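Local coordinates for molybdenum-binding-protein (Azotobacter vinelandii, PDB 1H9M) that binds molybdate in the cytoplasm, probably cooperatively, and is likely to serve molybdenum homeostasis, at the interface of chains A and B. Numbering follows the deposited sequence. Chains: chain A/B, Molybdenum-binding-protein.

Contact 1: the interface of chains A and B. Residues chain A 92-94, 97-98, 113; chain B 96-97, 115.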
ATOM      1  N   GLU A  92     -12.333  -9.494 -14.778  1.00 22.68           N
ATOM      2  CA  GLU A  92     -13.336  -8.480 -15.122  1.00 24.72           C
ATOM      3  C   GLU A  92     -12.566  -7.244 -15.595  1.00 25.43           C
ATOM      4  O   GLU A  92     -11.898  -6.649 -14.739  1.00 25.61           O
ATOM      5  CB  GLU A  92     -14.266  -8.158 -13.984  1.00 27.53           C
ATOM      6  CG  GLU A  92     -15.351  -7.231 -14.543  1.00 42.19           C
ATOM      7  CD  GLU A  92     -16.379  -6.849 -13.507  1.00 53.12           C
ATOM      8  OE1 GLU A  92     -16.240  -7.241 -12.331  1.00 59.43           O
ATOM      9  OE2 GLU A  92     -17.325  -6.143 -13.906  1.00 60.92           O
ATOM     10  N   THR A  93     -12.675  -6.893 -16.877  1.00 27.20           N
ATOM     11  CA  THR A  93     -11.904  -5.766 -17.379  1.00 26.22           C
ATOM     12  C   THR A  93     -12.675  -4.465 -17.286  1.00 29.31           C
ATOM     13  O   THR A  93     -13.911  -4.464 -17.416  1.00 30.44           O
ATOM     14  CB  THR A  93     -11.397  -6.050 -18.796  1.00 34.41           C
ATOM     15  OG1 THR A  93     -10.541  -7.201 -18.743  1.00 42.51           O
ATOM     16  CG2 THR A  93     -10.569  -4.926 -19.378  1.00 35.31           C
ATOM     17  N   GLY A  94     -11.997  -3.395 -16.858  1.00 22.16           N
ATOM     18  CA  GLY A  94     -12.644  -2.088 -16.752  1.00 18.31           C
ATOM     19  C   GLY A  94     -12.064  -1.271 -17.926  1.00 23.21           C
ATOM     20  O   GLY A  94     -12.033  -1.778 -19.058  1.00 25.03           O
ATOM     21  N   ASN A  97      -8.050  -0.475 -15.610  1.00 16.57           N
ATOM     22  CA  ASN A  97      -7.718  -1.561 -14.667  1.00 19.52           C
ATOM     23  C   ASN A  97      -8.615  -2.783 -14.892  1.00 19.05           C
ATOM     24  O   ASN A  97      -9.584  -2.755 -15.704  1.00 18.62           O
ATOM     25  CB  ASN A  97      -8.070  -1.053 -13.250  1.00 16.58           C
ATOM     26  CG  ASN A  97      -6.943  -0.076 -12.839  1.00 22.20           C
ATOM     27  OD1 ASN A  97      -5.737  -0.392 -12.872  1.00 22.85           O
ATOM     28  ND2 ASN A  97      -7.353   1.124 -12.463  1.00 21.60           N
ATOM     29  N   ALA A  98      -8.202  -3.924 -14.343  1.00 17.64           N
ATOM     30  CA  ALA A  98      -8.925  -5.159 -14.452  1.00 19.50           C
ATOM     31  C   ALA A  98      -8.848  -5.946 -13.136  1.00 18.79           C
ATOM     32  O   ALA A  98      -7.789  -5.916 -12.507  1.00 20.07           O
ATOM     33  CB  ALA A  98      -8.322  -6.131 -15.498  1.00 19.74           C
ATOM     34  N   MET A 113      -6.187  -6.284  -8.261  1.00 14.18           N
ATOM     35  CA  MET A 113      -6.527  -5.229  -9.211  1.00 16.14           C
ATOM     36  C   MET A 113      -5.230  -4.857  -9.942  1.00 17.57           C
ATOM     37  O   MET A 113      -4.345  -4.443  -9.209  1.00 17.66           O
ATOM     38  CB  MET A 113      -7.186  -4.030  -8.555  1.00 18.88           C
ATOM     39  CG  MET A 113      -7.659  -2.909  -9.500  1.00 24.50           C
ATOM     40  SD  MET A 113      -9.076  -3.420 -10.460  1.00 24.23           S
ATOM     41  CE  MET A 113     -10.389  -3.480  -9.266  1.00 23.43           C
TER
ATOM     42  N   VAL B  96     -14.654  -0.702 -13.312  1.00 20.73           N
ATOM     43  CA  VAL B  96     -14.390  -1.746 -12.319  1.00 20.36           C
ATOM     44  C   VAL B  96     -14.129  -1.180 -10.919  1.00 19.15           C
ATOM     45  O   VAL B  96     -14.248  -1.932  -9.935  1.00 22.72           O
ATOM     46  CB  VAL B  96     -13.307  -2.796 -12.668  1.00 18.89           C
ATOM     47  CG1 VAL B  96     -13.849  -3.489 -13.977  1.00 23.65           C
ATOM     48  CG2 VAL B  96     -11.957  -2.164 -12.897  1.00 18.98           C
ATOM     49  N   ASN B  97     -13.835   0.101 -10.830  1.00 16.57           N
ATOM     50  CA  ASN B  97     -13.636   0.750  -9.520  1.00 19.52           C
ATOM     51  C   ASN B  97     -14.584   1.941  -9.343  1.00 19.05           C
ATOM     52  O   ASN B  97     -15.323   2.349 -10.285  1.00 18.62           O
ATOM     53  CB  ASN B  97     -12.215   1.358  -9.527  1.00 16.58           C
ATOM     54  CG  ASN B  97     -11.231   0.183  -9.321  1.00 22.20           C
ATOM     55  OD1 ASN B  97     -11.329  -0.616  -8.368  1.00 22.85           O
ATOM     56  ND2 ASN B  97     -10.285   0.078 -10.240  1.00 21.60           N
ATOM     57  N   THR B 115     -13.396  -1.543  -5.344  1.00 18.18           N
ATOM     58  CA  THR B 115     -14.008  -2.169  -6.528  1.00 17.37           C
ATOM     59  C   THR B 115     -15.479  -1.789  -6.488  1.00 22.31           C
ATOM     60  O   THR B 115     -16.210  -1.647  -5.471  1.00 22.81           O
ATOM     61  CB  THR B 115     -13.850  -3.707  -6.496  1.00 19.16           C
ATOM     62  OG1 THR B 115     -14.484  -4.137  -5.246  1.00 22.00           O
ATOM     63  CG2 THR B 115     -12.421  -4.180  -6.503  1.00 19.33           C
TER
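B:Val96 pushes its two methyl groups against the chain A backbone where strand 82-93 gives way to the turn before strand 97-104. CG1 of B:Val96 lies 3.3 Å from the alpha carbon of A:Gly94, CA, and also sits against that residue's backbone nitrogen; with no side chain on the glycine, the methyl can settle directly on the main chain. CG1 is anti to the carbonyl carbon (chi1 -61°), and from there its outer side brushes the CG methylene of A:Glu92, whose side chain runs past it in the opposite direction but is poorly ordered. The other branch, CG2 of B:Val96, rests 3.7 Å from the carbonyl oxygen O of A:Asn97 and 4.0 Å from the sulphur SD of A:Met113.

A:Met113 closes the patch from strand 109-115. Its CG is anti to the backbone N (chi1 -176°), and bends at the next two torsions bring the thioether round to meet the amide of B:Asn97 tip to tip. The sulphur SD of A:Met113 is 3.7 Å from the amide nitrogen ND2 of B:Asn97, while its terminal methyl CE packs 3.5 Å from the methyl CG2 of B:Thr115. A:Asn97 and B:Asn97 cross at about a right angle, their amide planes 73° apart, with the two ND2 atoms separated by 3.8 Å.

No hydrogen bond spans this patch, which is held by packing. A:Gly94, A:Asn97, B:Val96 and B:Asn97 come from the molybdate-binding segment 94-97, A:Met113 and B:Thr115 from the one at 113-118, so the patch joins pocket-lining segments of two subunits and could help transmit changes at one anion site to another.

Contact 2: the interface of chains A and B. Residues chain A 41-42, 46, 50, 139-141; chain B 78-80, 135.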
ATOM      1  N   VAL A  41       3.178  -7.751   8.810  1.00 13.04           N
ATOM      2  CA  VAL A  41       3.798  -6.815   9.739  1.00 15.86           C
ATOM      3  C   VAL A  41       2.590  -5.715   9.949  1.00 22.61           C
ATOM      4  O   VAL A  41       2.359  -5.203   9.506  1.00 21.56           O
ATOM      5  CB  VAL A  41       4.961  -6.056   9.096  1.00 15.78           C
ATOM      6  CG1 VAL A  41       5.599  -5.087  10.105  1.00 22.35           C
ATOM      7  CG2 VAL A  41       6.106  -7.080   8.828  1.00 19.28           C
ATOM      8  N   VAL A  42       2.583  -5.785  11.509  1.00 15.22           N
ATOM      9  CA  VAL A  42       1.569  -4.824  12.049  1.00 15.42           C
ATOM     10  C   VAL A  42       2.279  -4.047  13.195  1.00 18.40           C
ATOM     11  O   VAL A  42       3.365  -4.464  13.602  1.00 19.04           O
ATOM     12  CB  VAL A  42       0.373  -5.577  12.711  1.00 14.16           C
ATOM     13  CG1 VAL A  42      -0.405  -6.168  11.545  1.00 18.01           C
ATOM     14  CG2 VAL A  42       0.717  -6.637  13.758  1.00 19.09           C
ATOM     15  N   SER A  46      -0.716  -2.933  18.011  1.00 17.63           N
ATOM     16  CA  SER A  46      -1.822  -3.816  17.585  1.00 18.15           C
ATOM     17  C   SER A  46      -1.609  -5.243  17.971  1.00 19.10           C
ATOM     18  O   SER A  46      -2.560  -5.983  18.301  1.00 20.56           O
ATOM     19  CB  SER A  46      -1.974  -3.717  16.032  1.00 15.36           C
ATOM     20  OG  SER A  46      -2.604  -2.482  15.761  1.00 20.57           O
ATOM     21  N   LEU A  50      -4.571  -6.879  20.195  1.00 23.13           N
ATOM     22  CA  LEU A  50      -5.279  -8.036  19.669  1.00 20.12           C
ATOM     23  C   LEU A  50      -4.937  -9.334  20.402  1.00 20.84           C
ATOM     24  O   LEU A  50      -5.415 -10.368  20.014  1.00 25.91           O
ATOM     25  CB  LEU A  50      -4.932  -8.211  18.165  1.00 24.68           C
ATOM     26  CG  LEU A  50      -5.590  -7.079  17.289  1.00 29.53           C
ATOM     27  CD1 LEU A  50      -5.258  -7.371  15.826  1.00 30.88           C
ATOM     28  CD2 LEU A  50      -7.081  -7.096  17.416  1.00 32.39           C
ATOM     29  N   VAL A 139      -0.629  -6.418   4.877  1.00 15.59           N
ATOM     30  CA  VAL A 139      -1.651  -7.321   5.391  1.00 15.98           C
ATOM     31  C   VAL A 139      -2.258  -6.832   6.689  1.00 15.96           C
ATOM     32  O   VAL A 139      -1.477  -6.648   7.673  1.00 18.75           O
ATOM     33  CB  VAL A 139      -1.051  -8.713   5.607  1.00 14.17           C
ATOM     34  CG1 VAL A 139      -2.129  -9.723   6.117  1.00 15.59           C
ATOM     35  CG2 VAL A 139      -0.445  -9.287   4.314  1.00 16.33           C
ATOM     36  N   ILE A 140      -3.562  -6.656   6.721  1.00 15.10           N
ATOM     37  CA  ILE A 140      -4.208  -6.258   7.989  1.00 17.43           C
ATOM     38  C   ILE A 140      -4.665  -7.549   8.657  1.00 16.67           C
ATOM     39  O   ILE A 140      -5.060  -8.522   8.029  1.00 18.25           O
ATOM     40  CB  ILE A 140      -5.384  -5.349   7.637  1.00 16.61           C
ATOM     41  CG1 ILE A 140      -4.852  -3.968   7.231  1.00 17.10           C
ATOM     42  CG2 ILE A 140      -6.317  -5.248   8.868  1.00 17.53           C
ATOM     43  CD1 ILE A 140      -5.974  -3.141   6.517  1.00 17.60           C
ATOM     44  N   LEU A 141      -4.532  -7.585  10.032  1.00 15.61           N
ATOM     45  CA  LEU A 141      -5.038  -8.817  10.657  1.00 17.68           C
ATOM     46  C   LEU A 141      -6.268  -8.446  11.472  1.00 18.37           C
ATOM     47  O   LEU A 141      -6.503  -7.334  11.920  1.00 18.41           O
ATOM     48  CB  LEU A 141      -4.008  -9.279  11.714  1.00 17.44           C
ATOM     49  CG  LEU A 141      -2.716  -9.751  11.019  1.00 17.74           C
ATOM     50  CD1 LEU A 141      -1.715 -10.229  12.149  1.00 22.02           C
ATOM     51  CD2 LEU A 141      -2.925 -10.799   9.967  1.00 20.10           C
TER
ATOM     52  N   LEU B  78      -9.658  -5.111  14.316  1.00 22.05           N
ATOM     53  CA  LEU B  78      -8.603  -5.162  13.277  1.00 21.41           C
ATOM     54  C   LEU B  78      -7.316  -4.595  13.795  1.00 19.62           C
ATOM     55  O   LEU B  78      -7.285  -3.708  14.642  1.00 20.01           O
ATOM     56  CB  LEU B  78      -9.078  -4.273  12.077  1.00 18.84           C
ATOM     57  CG  LEU B  78     -10.386  -4.771  11.439  1.00 23.15           C
ATOM     58  CD1 LEU B  78     -10.759  -3.873  10.264  1.00 24.98           C
ATOM     59  CD2 LEU B  78     -10.253  -6.206  11.018  1.00 20.95           C
ATOM     60  N   SER B  79      -6.168  -4.923  13.154  1.00 16.42           N
ATOM     61  CA  SER B  79      -4.871  -4.333  13.494  1.00 15.90           C
ATOM     62  C   SER B  79      -4.668  -2.927  12.893  1.00 18.13           C
ATOM     63  O   SER B  79      -3.830  -2.071  13.262  1.00 19.71           O
ATOM     64  CB  SER B  79      -3.673  -5.093  12.907  1.00 15.38           C
ATOM     65  OG  SER B  79      -3.757  -5.227  11.449  1.00 15.47           O
ATOM     66  N   ALA B  80      -5.507  -2.667  11.859  1.00 15.91           N
ATOM     67  CA  ALA B  80      -5.386  -1.336  11.236  1.00 14.83           C
ATOM     68  C   ALA B  80      -5.729  -0.269  12.270  1.00 16.60           C
ATOM     69  O   ALA B  80      -6.808  -0.236  12.876  1.00 18.23           O
ATOM     70  CB  ALA B  80      -6.396  -1.256  10.063  1.00 16.41           C
ATOM     71  N   LYS B 135      -4.368   1.236   7.367  1.00 13.76           N
ATOM     72  CA  LYS B 135      -3.235   0.670   8.100  1.00 13.73           C
ATOM     73  C   LYS B 135      -2.232   1.773   8.345  1.00 15.19           C
ATOM     74  O   LYS B 135      -1.908   2.641   7.524  1.00 15.06           O
ATOM     75  CB  LYS B 135      -2.626  -0.384   7.112  1.00 17.12           C
ATOM     76  CG  LYS B 135      -1.774  -1.394   7.924  1.00 14.46           C
ATOM     77  CD  LYS B 135      -1.323  -2.557   7.035  1.00 16.42           C
ATOM     78  CE  LYS B 135      -0.115  -3.207   7.703  0.50 15.27           C
ATOM     79  NZ  LYS B 135      -0.454  -4.187   8.764  0.50 13.54           N
TER
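B:Ser79 sits among A:Ser46, A:Leu141 and A:Val42, using both its backbone and its hydroxyl. The backbone N of B:Ser79 donates to the carbonyl oxygen O of A:Leu141 at 2.7 Å. The hydroxyl OG of B:Ser79 lies between its own backbone N and carbonyl carbon (chi1 56°), which turns it back toward the same partner, where it accepts from the backbone N of A:Leu141 at 2.9 Å and 166° at the hydrogen. A:Leu141 is thus gripped through both its N-H and its carbonyl. On the other side the hydroxyl OG of A:Ser46 donates to the carbonyl oxygen O of B:Ser79 at 2.8 Å, in the carbonyl plane and on a lone pair. The methyl CD1 of A:Leu50 and CG1 of A:Val42 pack against the serine's carbon atoms.

B:Lys135 reaches across with a mostly extended chain that bends at its last torsion (chi4 83°), turning the amine between two chain A carbonyls. NZ of B:Lys135 donates to O of A:Val139 at 2.9 Å from above the carbonyl plane, and to O of A:Val41 at 3.1 Å. The amine therefore ties strand 37-43 to the residue just before strand 140-143. An alanine here would probably leave both carbonyls without this donor and open a gap beside A:Ile140.

A:Ile140 slides antiparallel along the lysine, its CG1 3.8 Å from the methylene CD of B:Lys135, while its CD1 methyl meets CB of B:Ala80 at 4.0 Å.

A:Val42 and A:Ser46 also line a molybdate pocket, so this polar patch joins the subunits beside an anion site and may help to hold that pocket in shape. In the fold, chain B contributes the turn after strand 77-78 and the residue following strand 129-134; chain A receives them between strand 37-43 with helix 44-49 and the C-terminal strand 140-143.

About 26 Å separates the centres of the C-alpha atoms of contact 1 and contact 2, two patches of the same interface between chains A and B with no residue in common. Contact 1 is formed on both chains by segments of the second TOBE domain, whereas contact 2 brings together pieces of both chain A domains and the second domain of chain B. Apolar packing in one is complemented by directional polar bonds in the other. Since three copies make up the deposited assembly, such paired patches probably recur between neighbours, securing the trimer while placing molybdate-pocket residues at subunit boundaries.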